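Long-range contacts in acyl-[acyl-carrier-protein]--UDP-N-acetylglucosamine O-acyltransferase (Leptospira interrogans, PDB 3I3A), which probably transfers a 3-hydroxyacyl chain from acyl carrier protein to UDP-N-acetylglucosamine, an early step of lipid A biosynthesis: residues 138-143 with 152-157; 143-148 with 161-166. All coordinates share one frame; numbering follows the deposited sequence.

Contact 1 and contact 2 both join the same two successive coils of the left-handed parallel beta-helix of the LpxA family, their centres about 12 Å apart. Along the chain they interlock: 138-143 comes first, runs through the shared Gly-143 into 143-148, and 152-157 and 161-166 follow in turn. Contact 1 sits at one corner of the triangular prism, after strands 135-136 and 153-154, and contact 2 at the next corner, before strands 147-148 and 165-166. They meet inside the prism, where Leu-142 packs on Ile-148 and Val-152 on Val-166. Each contact also touches a different acyl-phosphopantetheine molecule, so one subunit contributes to two ligand sites.

Contact 1: residues 138-143 with 152-157; sequences GHVTLG and VAVHQF. With S2N (S-[2-({N-[(2R)-2-hydroxy-4-{[(S)-hydroxy(methoxy)phosphoryl]oxy}-3,3-dimethylbutanoyl]-beta-alanyl}amino)ethyl] (3R)-3-hydroxydodecanethioate), chain D.
His-139 and Phe-157 lie side by side at a corner of the prism, their rings in an offset stack with centroids 4.6 Å apart and planes at 8°. From CB to its tip the histidine runs alongside the phenylalanine ring. CB sits over the Phe-157 face near its rim, a CH-pi contact 3.8 Å from the centroid; CG comes down on CE1 and CZ; CD2 is 3.6 Å from Phe-157 CZ, while ND1 and NE2 are more distant from the ring. In both residues CG stands anti to the carbonyl carbon (chi1 -60° and -66°), which sends the two rings out in the same direction. Beneath them Phe-157 N donates to His-139 O at 2.9 Å. Further in, Val-140 CG1 meets Val-154 CG1 at 3.8 Å, and its CG2 lies against His-155 O. Both segments hydrogen-bond the ligand: Gly-138 N gives its thioester oxygen OAM a nearly straight bond of 3.0 Å, and Gln-156 OE1 accepts from the amide NAR at 3.1 Å. His-155 ND1 bonds Gln-156 O in the ring plane, fixing the imidazole's rotation beside the pantetheine arm. Two stacked turns of a left-handed parallel beta-helix thus form part of an acyl-phosphopantetheine site, which Ser-149 of the second subunit helps complete.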
loop_
_atom_site.group_PDB
_atom_site.type_symbol
_atom_site.label_atom_id
_atom_site.label_comp_id
_atom_site.label_asym_id
_atom_site.label_seq_id
_atom_site.Cartn_x
_atom_site.Cartn_y
_atom_site.Cartn_z
ATOM N N GLY A 138 3.919 13.388 7.010
ATOM C CA GLY A 138 4.895 14.435 7.307
ATOM C C GLY A 138 5.089 14.591 8.803
ATOM O O GLY A 138 4.189 14.282 9.585
ATOM N N HIS A 139 6.272 15.060 9.202
ATOM C CA HIS A 139 6.585 15.338 10.608
ATOM C C HIS A 139 6.347 14.156 11.559
ATOM O O HIS A 139 5.847 14.337 12.665
ATOM C CB HIS A 139 5.812 16.562 11.115
ATOM C CG HIS A 139 6.109 17.828 10.368
ATOM N ND1 HIS A 139 7.194 18.631 10.661
ATOM C CD2 HIS A 139 5.444 18.445 9.362
ATOM C CE1 HIS A 139 7.189 19.682 9.857
ATOM N NE2 HIS A 139 6.142 19.591 9.056
ATOM N N VAL A 140 6.693 12.946 11.130
ATOM C CA VAL A 140 6.674 11.810 12.050
ATOM C C VAL A 140 8.098 11.598 12.578
ATOM O O VAL A 140 9.060 11.686 11.817
ATOM C CB VAL A 140 6.101 10.527 11.387
ATOM C CG1 VAL A 140 6.335 9.291 12.271
ATOM C CG2 VAL A 140 4.620 10.713 11.100
ATOM N N THR A 141 8.216 11.336 13.881
ATOM C CA THR A 141 9.515 11.127 14.533
ATOM C C THR A 141 9.666 9.695 15.060
ATOM O O THR A 141 8.834 9.205 15.843
ATOM C CB THR A 141 9.749 12.172 15.647
ATOM O OG1 THR A 141 9.509 13.484 15.111
ATOM C CG2 THR A 141 11.183 12.104 16.210
ATOM N N LEU A 142 10.723 9.029 14.598
ATOM C CA LEU A 142 11.128 7.741 15.137
ATOM C C LEU A 142 12.440 7.880 15.889
ATOM O O LEU A 142 13.358 8.608 15.452
ATOM C CB LEU A 142 11.270 6.695 14.029
ATOM C CG LEU A 142 10.068 5.804 13.698
ATOM C CD1 LEU A 142 8.880 6.606 13.138
ATOM C CD2 LEU A 142 10.470 4.652 12.750
ATOM N N GLY A 143 12.520 7.169 17.014
ATOM C CA GLY A 143 13.731 7.067 17.804
ATOM C C GLY A 143 14.676 6.074 17.176
ATOM O O GLY A 143 14.980 6.162 15.982
ATOM N N VAL A 152 1.194 -0.109 7.655
ATOM C CA VAL A 152 0.866 0.789 8.752
ATOM C C VAL A 152 0.861 2.210 8.206
ATOM O O VAL A 152 1.664 2.552 7.334
ATOM C CB VAL A 152 1.930 0.684 9.873
ATOM C CG1 VAL A 152 1.906 1.884 10.804
ATOM C CG2 VAL A 152 1.780 -0.607 10.631
ATOM N N ALA A 153 -0.066 3.019 8.711
ATOM C CA ALA A 153 -0.058 4.448 8.480
ATOM C C ALA A 153 0.158 5.189 9.813
ATOM O O ALA A 153 -0.576 4.973 10.782
ATOM C CB ALA A 153 -1.353 4.878 7.830
ATOM N N VAL A 154 1.152 6.074 9.847
ATOM C CA VAL A 154 1.400 6.893 11.032
ATOM C C VAL A 154 1.043 8.360 10.761
ATOM O O VAL A 154 1.585 8.995 9.848
ATOM C CB VAL A 154 2.849 6.748 11.571
ATOM C CG1 VAL A 154 3.035 7.564 12.854
ATOM C CG2 VAL A 154 3.176 5.288 11.830
ATOM N N HIS A 155 0.122 8.873 11.573
ATOM C CA HIS A 155 -0.344 10.242 11.502
ATOM C C HIS A 155 0.789 11.248 11.735
ATOM O O HIS A 155 1.735 10.984 12.496
ATOM C CB HIS A 155 -1.444 10.427 12.541
ATOM C CG HIS A 155 -2.268 11.665 12.362
ATOM N ND1 HIS A 155 -1.780 12.935 12.596
ATOM C CD2 HIS A 155 -3.570 11.822 12.021
ATOM C CE1 HIS A 155 -2.739 13.820 12.385
ATOM N NE2 HIS A 155 -3.834 13.169 12.032
ATOM N N GLN A 156 0.683 12.401 11.073
ATOM C CA GLN A 156 1.639 13.492 11.238
ATOM C C GLN A 156 1.736 13.970 12.689
ATOM O O GLN A 156 0.745 13.955 13.431
ATOM C CB GLN A 156 1.320 14.653 10.287
ATOM C CG GLN A 156 -0.008 15.370 10.546
ATOM C CD GLN A 156 -1.173 14.792 9.756
ATOM O OE1 GLN A 156 -1.144 13.641 9.301
ATOM N NE2 GLN A 156 -2.214 15.601 9.589
ATOM N N PHE A 157 2.959 14.343 13.071
ATOM C CA PHE A 157 3.307 14.863 14.401
ATOM C C PHE A 157 3.304 13.839 15.548
ATOM O O PHE A 157 3.392 14.212 16.710
ATOM C CB PHE A 157 2.477 16.109 14.741
ATOM C CG PHE A 157 2.775 17.283 13.851
ATOM C CD1 PHE A 157 3.953 18.009 14.014
ATOM C CD2 PHE A 157 1.898 17.636 12.826
ATOM C CE1 PHE A 157 4.246 19.090 13.180
ATOM C CE2 PHE A 157 2.183 18.711 11.986
ATOM C CZ PHE A 157 3.360 19.441 12.163
HETATM C CAA S2N D . 1.100 14.292 4.480
HETATM C CAB S2N D . 2.142 13.971 3.407
HETATM C CAC S2N D . 2.559 12.500 3.470
HETATM C CAD S2N D . 1.328 11.612 3.277
HETATM C CAE S2N D . 1.651 10.151 3.595
HETATM C CAF S2N D . 0.385 9.381 3.978
HETATM C CAG S2N D . 0.335 9.123 5.485
HETATM C CAH S2N D . -1.106 8.931 5.962
HETATM C CAI S2N D . -1.188 8.965 7.490
HETATM C CAJ S2N D . -2.581 8.557 7.973
HETATM C CAK S2N D . -2.866 9.123 9.365
HETATM C CAL S2N D . -4.077 8.436 10.000
HETATM C CAP S2N D . -1.400 14.152 5.599
HETATM C CAQ S2N D . -1.845 12.691 5.693
HETATM C CAS S2N D . -3.935 12.084 6.820
HETATM C CAT S2N D . -4.650 11.950 8.166
HETATM C CAU S2N D . -5.933 12.785 8.190
HETATM N NAR S2N D . -2.676 12.507 6.892
HETATM O OAM S2N D . 1.422 14.375 5.664
HETATM O OAN S2N D . 3.511 12.229 2.439
HETATM O OAY S2N D . -4.509 11.813 5.767
HETATM S SAO S2N D . -0.568 14.545 4.018
HETATM C CAW S2N D . -5.490 15.161 8.591
HETATM C CAX S2N D . -5.374 14.868 10.088
HETATM N NAV S2N D . -5.393 14.097 7.800
HETATM O OAZ S2N D . -5.595 16.315 8.179
HETATM C CBA S2N D . -6.610 15.406 10.811
HETATM C CBB S2N D . -6.943 14.497 11.997
HETATM C CBF S2N D . -7.712 13.073 15.618
HETATM C CBG S2N D . -7.794 15.437 9.844
HETATM C CBH S2N D . -6.328 16.821 11.318
HETATM O OBC S2N D . -7.451 15.255 13.097
HETATM O OBE S2N D . -6.573 13.714 15.038
HETATM O OBI S2N D . -5.278 13.456 10.292
HETATM O OBJ S2N D . -5.207 15.846 14.333
HETATM O OBK S2N D . -7.506 16.110 15.582
HETATM P PBD S2N D . -6.684 15.231 14.512
#

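Contact 2: residues 143-148 with 161-166; sequences GNFAFI and GDYSMV. With S2N (S-[2-({N-[(2R)-2-hydroxy-4-{[(S)-hydroxy(methoxy)phosphoryl]oxy}-3,3-dimethylbutanoyl]-beta-alanyl}amino)ethyl] (3R)-3-hydroxydodecanethioate), chain B.
Phe-147 and Met-165 pair in parallel register, as do Ile-148 and Val-166, and here the contact is tight. Val-166 N reaches Phe-147 O at 2.7 Å in an almost straight bond, and Phe-147 N donates to Ser-164 O from the preceding turn. Inside the prism, Ile-148 CD1 rests on Val-166 CG2 at 3.7 Å. On the outer face Met-165, bent at chi2 and chi3, brings SD to 3.2 Å from Phe-147 CD2, a Met-aromatic contact oblique to the ring; CE turns on to CBG of the chain B ligand, whose OAY lies at the edge of the Phe-147 ring. The corner is looser. Phe-145 and Tyr-163 point the same way with planes only 4° apart, but they are slid past each other: Phe-145 CB lies over the tyrosine face, while Tyr-163 OH lies over the phenylalanine's, 3.4 Å from Phe-145 CD2. Two waters bridge the segments here: one joins Asn-144 ND2 to Asp-162 OD2, the other Phe-145 O to Ser-164 O. Asn-144 OD1 is hydrogen-bonded to Asn-126 N. Asp-162 OD1 still accepts from Asn-144 N at 2.8 Å, met from above the carboxylate plane. Strand 129-130 flanks 147-148, whereas strand 180-184 follows 165-166 in the same sheet; at the corner, Phe-202 meets Tyr-163 edge-to-face and Tyr-243 of helix 239-249 bonds Asp-162 N.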
loop_
_atom_site.group_PDB
_atom_site.type_symbol
_atom_site.label_atom_id
_atom_site.label_comp_id
_atom_site.label_asym_id
_atom_site.label_seq_id
_atom_site.Cartn_x
_atom_site.Cartn_y
_atom_site.Cartn_z
ATOM N N GLY A 143 12.520 7.169 17.014
ATOM C CA GLY A 143 13.731 7.067 17.804
ATOM C C GLY A 143 14.676 6.074 17.176
ATOM O O GLY A 143 14.980 6.162 15.982
ATOM N N ASN A 144 15.152 5.133 17.990
ATOM C CA ASN A 144 16.058 4.078 17.542
ATOM C C ASN A 144 15.382 2.726 17.724
ATOM O O ASN A 144 14.638 2.538 18.689
ATOM C CB ASN A 144 17.366 4.076 18.355
ATOM C CG ASN A 144 18.136 5.398 18.289
ATOM O OD1 ASN A 144 18.137 6.096 17.274
ATOM N ND2 ASN A 144 18.816 5.725 19.375
ATOM N N PHE A 145 15.654 1.791 16.813
ATOM C CA PHE A 145 15.224 0.387 16.946
ATOM C C PHE A 145 13.705 0.186 17.009
ATOM O O PHE A 145 13.225 -0.773 17.628
ATOM C CB PHE A 145 15.861 -0.258 18.186
ATOM C CG PHE A 145 17.316 -0.621 18.018
ATOM C CD1 PHE A 145 17.682 -1.843 17.463
ATOM C CD2 PHE A 145 18.307 0.245 18.433
ATOM C CE1 PHE A 145 19.018 -2.193 17.321
ATOM C CE2 PHE A 145 19.653 -0.089 18.284
ATOM C CZ PHE A 145 20.010 -1.311 17.731
ATOM N N ALA A 146 12.959 1.096 16.389
ATOM C CA ALA A 146 11.498 0.962 16.260
ATOM C C ALA A 146 11.164 0.039 15.091
ATOM O O ALA A 146 11.875 0.020 14.084
ATOM C CB ALA A 146 10.849 2.327 16.067
ATOM N N PHE A 147 10.104 -0.751 15.237
ATOM C CA PHE A 147 9.702 -1.649 14.170
ATOM C C PHE A 147 8.283 -1.332 13.758
ATOM O O PHE A 147 7.351 -1.474 14.547
ATOM C CB PHE A 147 9.845 -3.115 14.594
ATOM C CG PHE A 147 9.534 -4.102 13.494
ATOM C CD1 PHE A 147 10.560 -4.759 12.824
ATOM C CD2 PHE A 147 8.212 -4.378 13.135
ATOM C CE1 PHE A 147 10.272 -5.680 11.797
ATOM C CE2 PHE A 147 7.916 -5.291 12.117
ATOM C CZ PHE A 147 8.952 -5.944 11.450
ATOM N N ILE A 148 8.142 -0.876 12.517
ATOM C CA ILE A 148 6.856 -0.531 11.925
ATOM C C ILE A 148 6.506 -1.641 10.950
ATOM O O ILE A 148 7.210 -1.837 9.960
ATOM C CB ILE A 148 6.939 0.817 11.155
ATOM C CG1 ILE A 148 7.460 1.959 12.053
ATOM C CG2 ILE A 148 5.606 1.150 10.467
ATOM C CD1 ILE A 148 6.578 2.314 13.238
ATOM N N GLY A 161 8.501 5.771 20.011
ATOM C CA GLY A 161 9.584 5.614 20.984
ATOM C C GLY A 161 10.565 4.506 20.649
ATOM O O GLY A 161 10.258 3.611 19.838
ATOM N N ASP A 162 11.741 4.549 21.286
ATOM C CA ASP A 162 12.756 3.493 21.100
ATOM C C ASP A 162 12.175 2.102 21.327
ATOM O O ASP A 162 11.364 1.907 22.235
ATOM C CB ASP A 162 13.924 3.657 22.070
ATOM C CG ASP A 162 14.807 4.841 21.754
ATOM O OD1 ASP A 162 14.569 5.540 20.743
ATOM O OD2 ASP A 162 15.745 5.070 22.547
ATOM N N TYR A 163 12.600 1.147 20.504
ATOM C CA TYR A 163 12.338 -0.278 20.748
ATOM C C TYR A 163 10.850 -0.620 20.807
ATOM O O TYR A 163 10.433 -1.508 21.552
ATOM C CB TYR A 163 13.044 -0.748 22.036
ATOM C CG TYR A 163 14.548 -0.742 21.937
ATOM C CD1 TYR A 163 15.281 0.357 22.371
ATOM C CD2 TYR A 163 15.237 -1.832 21.408
ATOM C CE1 TYR A 163 16.662 0.382 22.282
ATOM C CE2 TYR A 163 16.637 -1.814 21.302
ATOM C CZ TYR A 163 17.338 -0.700 21.752
ATOM O OH TYR A 163 18.716 -0.658 21.684
ATOM N N SER A 164 10.057 0.102 20.028
ATOM C CA SER A 164 8.627 -0.149 19.953
ATOM C C SER A 164 8.267 -1.039 18.763
ATOM O O SER A 164 9.036 -1.180 17.812
ATOM C CB SER A 164 7.862 1.173 19.893
ATOM O OG SER A 164 8.350 1.989 18.840
ATOM N N MET A 165 7.094 -1.660 18.840
ATOM C CA MET A 165 6.551 -2.420 17.733
ATOM C C MET A 165 5.183 -1.854 17.316
ATOM O O MET A 165 4.282 -1.695 18.150
ATOM C CB MET A 165 6.442 -3.897 18.116
ATOM C CG MET A 165 5.560 -4.735 17.198
ATOM S SD MET A 165 6.399 -5.200 15.682
ATOM C CE MET A 165 7.145 -6.749 16.152
ATOM N N VAL A 166 5.036 -1.564 16.024
ATOM C CA VAL A 166 3.710 -1.312 15.438
ATOM C C VAL A 166 3.294 -2.455 14.509
ATOM O O VAL A 166 3.954 -2.719 13.506
ATOM C CB VAL A 166 3.617 0.065 14.724
ATOM C CG1 VAL A 166 2.180 0.324 14.246
ATOM C CG2 VAL A 166 4.056 1.177 15.681
HETATM C CAA S2N B . 8.989 -10.431 5.994
HETATM C CAB S2N B . 9.455 -10.047 4.588
HETATM C CAC S2N B . 8.272 -9.624 3.715
HETATM C CAD S2N B . 7.556 -8.438 4.364
HETATM C CAE S2N B . 6.222 -8.155 3.670
HETATM C CAF S2N B . 5.261 -7.420 4.608
HETATM C CAG S2N B . 4.167 -8.360 5.116
HETATM C CAH S2N B . 3.600 -7.871 6.451
HETATM C CAI S2N B . 2.725 -8.945 7.102
HETATM C CAJ S2N B . 1.985 -8.386 8.319
HETATM C CAK S2N B . 1.599 -9.503 9.287
HETATM C CAL S2N B . 0.563 -9.017 10.303
HETATM C CAP S2N B . 7.990 -9.884 8.489
HETATM C CAQ S2N B . 6.718 -9.043 8.365
HETATM C CAS S2N B . 5.376 -8.496 10.341
HETATM C CAT S2N B . 4.415 -9.033 11.403
HETATM C CAU S2N B . 4.955 -8.778 12.812
HETATM N NAR S2N B . 5.791 -9.393 9.452
HETATM O OAM S2N B . 8.392 -11.488 6.191
HETATM O OAN S2N B . 8.745 -9.246 2.420
HETATM O OAY S2N B . 5.722 -7.315 10.338
HETATM S SAO S2N B . 9.310 -9.356 7.337
HETATM C CAW S2N B . 6.674 -10.399 13.458
HETATM C CAX S2N B . 5.572 -11.401 13.809
HETATM N NAV S2N B . 6.289 -9.385 12.690
HETATM O OAZ S2N B . 7.836 -10.584 13.820
HETATM C CBA S2N B . 5.468 -11.535 15.329
HETATM C CBB S2N B . 4.011 -11.793 15.720
HETATM C CBF S2N B . 0.673 -13.343 17.199
HETATM C CBG S2N B . 5.950 -10.241 15.989
HETATM C CBH S2N B . 6.336 -12.701 15.799
HETATM O OBC S2N B . 3.930 -12.677 16.841
HETATM O OBE S2N B . 1.634 -13.811 16.249
HETATM O OBI S2N B . 4.325 -10.941 13.283
HETATM O OBJ S2N B . 3.890 -14.997 15.608
HETATM O OBK S2N B . 3.159 -14.835 18.128
HETATM P PBD S2N B . 3.154 -14.079 16.706
HETATM O O HOH W 1 18.262 4.371 22.147
HETATM O O HOH W 2 11.252 -3.276 17.905
#